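Local atomic coordinates of sensor histidine kinase CusS (Escherichia coli, PDB entry 5KU5), a protein that senses copper and silver ions through its periplasmic domain and activates the response regulator CusR by phosphorylation. Residues P28-T31 with Q32-L36. Residues are numbered along the deposited sequence; the frame is centred on the assembly and turned at random.
Sequences PDET and QARRL
Thr-31 meets the first turn of helix 32-44 through its backbone carbonyl, Thr-31 O accepting the N-H of Arg-35 in a nearly straight bond of 2.9 Å. Beyond Thr-31 the chain runs on as regular helix, with Leu-36 N bonded to Gln-32 O. Thr-31 is also the N-cap of this helix: its hydroxyl OG1 takes up Arg-34 N at 3.1 Å, again nearly straight. The capping bond depends on the threonine rotamer: chi1 of 56° places OG1 between the backbone N and the carbonyl carbon, turned to the N-H of Arg-34 in the first turn. Thr-31 OG1 also lies against CB of Arg-34, 3.3 Å away.

Glu-30, one residue before the cap, runs its extended side chain forward alongside the first turn. One carboxylate oxygen, OE1 of Glu-30, touches the aliphatic stems of both arginines, standing 3.7 Å from CG of Arg-34 and of Arg-35. A bend at chi2 (56°) brings the Arg-34 guanidinium round beside this carboxylate, the two planes 45° apart. The resulting salt bridge is long, 3.9 Å from Glu-30 OE2 to Arg-34 NE, and rests on charge alone, since OE2 lies well out of the guanidinium plane. A carboxylate here probably also interacts favourably with the helix dipole.

Arg-35 reaches back the other way, extended from CG to NE, and lays one guanidinium face over the Glu-30 carbonyl, whose O is 3.3 Å from Arg-35 CZ. Its NH2 hydrogen-bonds to His-27 O, tying the helix start to the loop that follows helix 2-25. On the sheet side, Gln-32 and Arg-35 touch Pro-120 of strand 111-122, and Gln-32 and Leu-36 rest on Tyr-128 of strand 125-135, so this surface-lying turn joins helix 2-25 to helix 32-44 beside the antiparallel sheet of the periplasmic sensor domain.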
loop_
_atom_site.group_PDB
_atom_site.type_symbol
_atom_site.label_atom_id
_atom_site.label_comp_id
_atom_site.label_asym_id
_atom_site.label_seq_id
_atom_site.Cartn_x
_atom_site.Cartn_y
_atom_site.Cartn_z
ATOM N N PRO A 28 -17.876 10.775 11.154
ATOM C CA PRO A 28 -19.003 11.469 11.810
ATOM C C PRO A 28 -19.987 10.581 12.586
ATOM O O PRO A 28 -20.522 11.013 13.608
ATOM C CB PRO A 28 -19.718 12.154 10.638
ATOM C CG PRO A 28 -19.397 11.308 9.460
ATOM C CD PRO A 28 -17.992 10.836 9.684
ATOM N N ASP A 29 -20.222 9.364 12.103
ATOM C CA ASP A 29 -21.205 8.447 12.709
ATOM C C ASP A 29 -20.744 7.688 13.974
ATOM O O ASP A 29 -21.546 6.960 14.569
ATOM C CB ASP A 29 -21.672 7.418 11.661
ATOM C CG ASP A 29 -22.276 8.064 10.415
ATOM O OD1 ASP A 29 -22.752 9.219 10.488
ATOM O OD2 ASP A 29 -22.282 7.401 9.353
ATOM N N GLU A 30 -19.490 7.862 14.397
ATOM C CA GLU A 30 -18.880 6.991 15.408
ATOM C C GLU A 30 -18.398 7.734 16.651
ATOM O O GLU A 30 -18.075 8.920 16.593
ATOM C CB GLU A 30 -17.695 6.254 14.785
ATOM C CG GLU A 30 -18.053 5.427 13.555
ATOM C CD GLU A 30 -16.864 4.698 12.958
ATOM O OE1 GLU A 30 -15.718 4.972 13.364
ATOM O OE2 GLU A 30 -17.078 3.844 12.078
ATOM N N THR A 31 -18.344 7.011 17.769
ATOM C CA THR A 31 -17.732 7.498 19.011
ATOM C C THR A 31 -16.209 7.525 18.878
ATOM O O THR A 31 -15.644 6.908 17.970
ATOM C CB THR A 31 -18.071 6.586 20.212
ATOM O OG1 THR A 31 -17.669 5.238 19.924
ATOM C CG2 THR A 31 -19.566 6.612 20.525
ATOM N N GLN A 32 -15.553 8.225 19.802
ATOM C CA GLN A 32 -14.088 8.250 19.863
ATOM C C GLN A 32 -13.480 6.874 20.155
ATOM O O GLN A 32 -12.390 6.569 19.669
ATOM C CB GLN A 32 -13.601 9.268 20.895
ATOM C CG GLN A 32 -13.851 10.706 20.471
ATOM C CD GLN A 32 -13.217 11.733 21.395
ATOM O OE1 GLN A 32 -12.328 11.423 22.192
ATOM N NE2 GLN A 32 -13.673 12.975 21.283
ATOM N N ALA A 33 -14.183 6.059 20.943
ATOM C CA ALA A 33 -13.765 4.680 21.218
ATOM C C ALA A 33 -13.848 3.815 19.966
ATOM O O ALA A 33 -12.912 3.081 19.653
ATOM C CB ALA A 33 -14.610 4.076 22.331
ATOM N N ARG A 34 -14.971 3.908 19.255
ATOM C CA ARG A 34 -15.171 3.174 17.995
ATOM C C ARG A 34 -14.158 3.576 16.913
ATOM O O ARG A 34 -13.665 2.715 16.177
ATOM C CB ARG A 34 -16.613 3.358 17.491
ATOM C CG ARG A 34 -16.912 2.816 16.095
ATOM C CD ARG A 34 -16.574 1.343 15.926
ATOM N NE ARG A 34 -16.807 0.900 14.549
ATOM C CZ ARG A 34 -17.875 0.230 14.102
ATOM N NH1 ARG A 34 -18.877 -0.124 14.908
ATOM N NH2 ARG A 34 -17.938 -0.101 12.815
ATOM N N ARG A 35 -13.862 4.873 16.817
ATOM C CA ARG A 35 -12.851 5.379 15.880
ATOM C C ARG A 35 -11.458 4.815 16.161
ATOM O O ARG A 35 -10.770 4.383 15.241
ATOM C CB ARG A 35 -12.781 6.904 15.915
ATOM C CG ARG A 35 -13.968 7.610 15.282
ATOM C CD ARG A 35 -13.984 9.069 15.704
ATOM N NE ARG A 35 -15.182 9.779 15.262
ATOM C CZ ARG A 35 -15.589 10.961 15.732
ATOM N NH1 ARG A 35 -14.907 11.612 16.678
ATOM N NH2 ARG A 35 -16.700 11.503 15.248
ATOM N N LEU A 36 -11.054 4.836 17.430
ATOM C CA LEU A 36 -9.764 4.268 17.857
ATOM C C LEU A 36 -9.684 2.752 17.648
ATOM O O LEU A 36 -8.622 2.224 17.314
ATOM C CB LEU A 36 -9.481 4.599 19.329
ATOM C CG LEU A 36 -9.099 6.048 19.641
ATOM C CD1 LEU A 36 -9.152 6.291 21.143
ATOM C CD2 LEU A 36 -7.716 6.384 19.094
#